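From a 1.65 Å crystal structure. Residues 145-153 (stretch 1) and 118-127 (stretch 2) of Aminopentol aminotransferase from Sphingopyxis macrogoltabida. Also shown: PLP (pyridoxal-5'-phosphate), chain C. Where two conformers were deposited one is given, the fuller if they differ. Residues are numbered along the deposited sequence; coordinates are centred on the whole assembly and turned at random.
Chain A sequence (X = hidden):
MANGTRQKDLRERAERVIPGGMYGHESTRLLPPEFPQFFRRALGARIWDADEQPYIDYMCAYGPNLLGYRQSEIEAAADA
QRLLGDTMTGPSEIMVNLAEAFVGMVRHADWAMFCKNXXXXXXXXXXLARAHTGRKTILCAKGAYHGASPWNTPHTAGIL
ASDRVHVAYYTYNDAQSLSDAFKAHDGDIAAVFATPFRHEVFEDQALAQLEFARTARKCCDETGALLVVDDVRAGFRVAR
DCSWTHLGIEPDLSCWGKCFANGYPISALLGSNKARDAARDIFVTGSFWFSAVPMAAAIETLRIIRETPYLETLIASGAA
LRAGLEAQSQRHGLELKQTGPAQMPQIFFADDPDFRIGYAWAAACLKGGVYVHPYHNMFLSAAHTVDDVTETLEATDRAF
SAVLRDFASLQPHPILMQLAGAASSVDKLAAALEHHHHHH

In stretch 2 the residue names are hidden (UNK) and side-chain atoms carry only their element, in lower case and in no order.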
# COMPACT_ATOMS: atom_id res chain seq x y z
N TYR A 145 -10.30 -12.09 9.08
CA TYR A 145 -9.62 -11.40 7.98
C TYR A 145 -8.69 -10.31 8.54
O TYR A 145 -9.15 -9.38 9.19
CB TYR A 145 -10.63 -10.81 6.99
CG TYR A 145 -10.00 -10.23 5.75
CD1 TYR A 145 -9.74 -11.04 4.66
CD2 TYR A 145 -9.64 -8.88 5.67
CE1 TYR A 145 -9.15 -10.53 3.52
CE2 TYR A 145 -9.05 -8.36 4.53
CZ TYR A 145 -8.82 -9.19 3.44
OH TYR A 145 -8.22 -8.75 2.29
N HIS A 146 -7.38 -10.45 8.28
CA HIS A 146 -6.37 -9.50 8.69
C HIS A 146 -5.62 -8.89 7.50
O HIS A 146 -4.68 -8.13 7.69
CB HIS A 146 -5.39 -10.15 9.68
CG HIS A 146 -6.01 -10.47 10.99
ND1 HIS A 146 -6.54 -9.49 11.81
CD2 HIS A 146 -6.18 -11.65 11.64
CE1 HIS A 146 -7.02 -10.06 12.90
NE2 HIS A 146 -6.80 -11.38 12.83
N GLY A 147 -6.03 -9.23 6.29
CA GLY A 147 -5.39 -8.72 5.08
C GLY A 147 -5.28 -9.82 4.05
O GLY A 147 -5.86 -10.91 4.23
N ALA A 148 -4.55 -9.55 2.96
CA ALA A 148 -4.43 -10.52 1.90
C ALA A 148 -2.96 -10.81 1.57
O ALA A 148 -2.60 -10.99 0.41
CB ALA A 148 -5.20 -10.03 0.69
N SER A 149 -2.13 -10.86 2.62
CA SER A 149 -0.72 -11.28 2.52
C SER A 149 -0.62 -12.81 2.49
O SER A 149 -1.55 -13.53 2.86
CB SER A 149 0.11 -10.68 3.66
OG SER A 149 -0.07 -9.27 3.76
N PRO A 150 0.53 -13.41 2.09
CA PRO A 150 0.65 -14.87 2.09
C PRO A 150 0.31 -15.47 3.46
O PRO A 150 -0.28 -16.56 3.51
CB PRO A 150 2.10 -15.11 1.64
CG PRO A 150 2.42 -13.88 0.78
CD PRO A 150 1.70 -12.73 1.49
N TRP A 151 0.64 -14.79 4.57
CA TRP A 151 0.41 -15.38 5.91
C TRP A 151 -1.07 -15.44 6.28
O TRP A 151 -1.42 -16.18 7.21
CB TRP A 151 1.21 -14.70 7.04
CG TRP A 151 0.82 -13.30 7.43
CD1 TRP A 151 1.23 -12.14 6.83
CD2 TRP A 151 -0.00 -12.90 8.55
NE1 TRP A 151 0.71 -11.06 7.48
CE2 TRP A 151 -0.04 -11.48 8.54
CE3 TRP A 151 -0.70 -13.58 9.56
CZ2 TRP A 151 -0.74 -10.74 9.49
CZ3 TRP A 151 -1.38 -12.84 10.51
CH2 TRP A 151 -1.42 -11.44 10.47
N ASN A 152 -1.93 -14.63 5.64
CA ASN A 152 -3.29 -14.50 6.18
C ASN A 152 -4.38 -14.47 5.09
O ASN A 152 -5.54 -14.45 5.44
CB ASN A 152 -3.42 -13.28 7.11
CG ASN A 152 -3.09 -11.96 6.43
OD1 ASN A 152 -2.88 -11.91 5.22
ND2 ASN A 152 -2.99 -10.89 7.22
N THR A 153 -4.04 -14.48 3.79
CA THR A 153 -5.07 -14.37 2.74
C THR A 153 -6.05 -15.55 2.88
O THR A 153 -5.63 -16.71 3.12
CB THR A 153 -4.44 -14.27 1.35
OG1 THR A 153 -5.47 -14.12 0.37
CG2 THR A 153 -3.62 -15.49 0.97
N UNK A 118 -3.95 -1.53 5.09
CA UNK A 118 -4.17 -2.13 6.37
C UNK A 118 -3.35 -3.40 6.56
O UNK A 118 -2.87 -3.67 7.67
N UNK A 119 -3.14 -4.14 5.46
CA UNK A 119 -2.32 -5.35 5.40
C UNK A 119 -0.86 -5.04 5.79
O UNK A 119 -0.18 -5.89 6.32
c UNK A 119 -2.42 -6.00 4.04
o UNK A 119 -3.75 -6.48 3.78
N UNK A 120 -0.37 -3.82 5.44
CA UNK A 120 0.96 -3.35 5.81
C UNK A 120 1.06 -3.26 7.35
O UNK A 120 2.10 -3.66 7.92
c UNK A 120 1.21 -1.82 3.69
c UNK A 120 1.27 -1.96 5.21
o UNK A 120 1.20 -2.85 2.99
o UNK A 120 1.16 -0.64 3.21
N UNK A 121 0.02 -2.71 7.99
CA UNK A 121 0.02 -2.51 9.44
C UNK A 121 -0.05 -3.87 10.16
O UNK A 121 0.62 -4.08 11.12
c UNK A 121 -1.09 -1.60 9.89
N UNK A 122 -0.88 -4.80 9.67
CA UNK A 122 -1.00 -6.09 10.37
C UNK A 122 0.27 -6.93 10.19
O UNK A 122 0.70 -7.60 11.14
c UNK A 122 -3.53 -6.09 10.31
o UNK A 122 -2.21 -7.12 8.55
c UNK A 122 -2.26 -6.84 9.95
N UNK A 123 0.87 -6.89 9.00
CA UNK A 123 2.11 -7.58 8.70
C UNK A 123 3.26 -7.02 9.54
O UNK A 123 4.06 -7.78 10.08
c UNK A 123 2.42 -7.52 7.24
o UNK A 123 1.61 -8.44 6.53
N UNK A 124 3.30 -5.68 9.67
CA UNK A 124 4.28 -5.00 10.50
C UNK A 124 4.11 -5.45 11.96
O UNK A 124 5.12 -5.73 12.64
c UNK A 124 5.29 -2.80 11.20
c UNK A 124 4.23 -3.47 10.35
o UNK A 124 4.45 -3.11 8.98
N UNK A 125 2.86 -5.51 12.45
CA UNK A 125 2.59 -5.95 13.82
C UNK A 125 3.12 -7.37 14.04
O UNK A 125 3.71 -7.67 15.09
c UNK A 125 1.11 -5.84 14.12
N UNK A 126 2.92 -8.24 13.05
CA UNK A 126 3.34 -9.68 13.12
C UNK A 126 4.87 -9.77 13.27
O UNK A 126 5.38 -10.45 14.17
s UNK A 126 2.89 -12.58 10.26
c UNK A 126 4.05 -11.90 9.08
c UNK A 126 3.46 -11.81 11.75
c UNK A 126 2.88 -10.42 11.87
N UNK A 127 5.60 -9.06 12.40
CA UNK A 127 7.05 -9.05 12.41
C UNK A 127 7.59 -8.40 13.70
O UNK A 127 8.49 -8.96 14.34
c UNK A 127 9.12 -8.23 11.19
c UNK A 127 7.61 -8.39 11.13
c UNK A 127 7.22 -9.19 9.90
N1 PLP C . -7.78 -6.03 8.75
C2 PLP C . -9.12 -5.92 8.73
C2A PLP C . -9.95 -6.22 9.95
C3 PLP C . -9.78 -5.42 7.52
O3 PLP C . -11.12 -5.29 7.48
C4 PLP C . -8.96 -5.07 6.35
C4A PLP C . -9.66 -4.55 5.14
C5 PLP C . -7.49 -5.30 6.47
C6 PLP C . -6.98 -5.74 7.69
C5A PLP C . -6.51 -5.00 5.34
O4P PLP C . -6.60 -3.62 4.91
P PLP C . -6.23 -3.39 3.36
O1P PLP C . -7.28 -3.99 2.53
O2P PLP C . -4.93 -4.11 3.16
O3P PLP C . -6.19 -1.87 3.30
O HOH W 1 -1.37 -8.68 6.09

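Position 118 has no side-chain atoms and makes no contact with stretch 1, so it is glycine. It opens the helix, and its backbone N donates to PLP O3P at 2.9 Å. A CB here would lie 2.2 Å from PLP O4P, so the bare backbone lets the phosphate come close.

Position 119 carries one carbon and then one oxygen. The oxygen lies 3.1 Å from Gly147 CA and 3.3 Å from Ala148 N, and the pattern is that of serine. Ser119 OG accepts a hydrogen bond from Ala148 N and donates in turn to PLP O2P at 2.7 Å, while Ser119 N donates to the same PLP O2P at 2.9 Å. A short hydroxyl side chain suits a site that must both accept from a loop amide and donate to a phosphate.

Position 120 has two carbons, the second bearing two oxygens. Nothing on stretch 1 is in contact with it, and the four-atom side chain, ending in a carboxylate, identifies aspartate. Its CB points away from the loop, and its carboxylate oxygens are hydrogen-bonded just outside the stretch.

Position 121 shows a single carbon, hence alanine, buried and out of reach of the loop.

At position 122 one carbon carries an oxygen and a carbon, and the oxygen lies 2.8 Å from His146 O. This branching could fit only threonine, since valine would have two carbons there. Thr122 OG1 donates to His146 O and accepts from water 1, whose oxygen is 3.0 Å from Thr122 OG1, so the hydroxyl satisfies a loop carbonyl within a buried setting.

Position 123 again has one carbon and one oxygen, the oxygen 2.9 Å from Trp151 NE1: serine. Trp151 NE1 donates to Ser123 OG nearly straight, at 164°, and the hydroxyl meets the indole at its edge, where the N-H projects.

Position 124 repeats the carbon with one oxygen and one carbon, so it is threonine. It does not reach stretch 1; Thr124 OG1 instead donates to Asp120 O at 2.6 Å, turning its polar group back onto the helix.

Position 125 has one carbon and is alanine, buried without touching the loop.

Position 126 has an unbranched chain of two carbons, a sulfur and a terminal carbon. The sulfur lies 3.4 Å from Trp151 CD2, over one face of the indole, and the residue is methionine. Met126 CE also sits over the five-membered ring. A flexible thioether can lay both sulfur and methyl on an aromatic surface.

Position 127 has one carbon carrying two carbons, giving valine, buried and out of reach of the loop.

The contact therefore works through 119, 122, 123 and 126, successive turns of one helix side. Trp151 is held by its edge at Ser123 and covered on one face by Met126. Gly147 fits close to Ser119, where an ideal CB would fall 2.3 Å from Ser119 OG, and its backbone angles by themselves call for glycine. Water 1 joins the two sides, bonding to Thr122 OG1, Ser123 OG and, across the gap, Ser149 OG at 2.7 Å and Asn152 ND2 at 3.0 Å.

Stretch 2 118-127: GSDATSTAMV
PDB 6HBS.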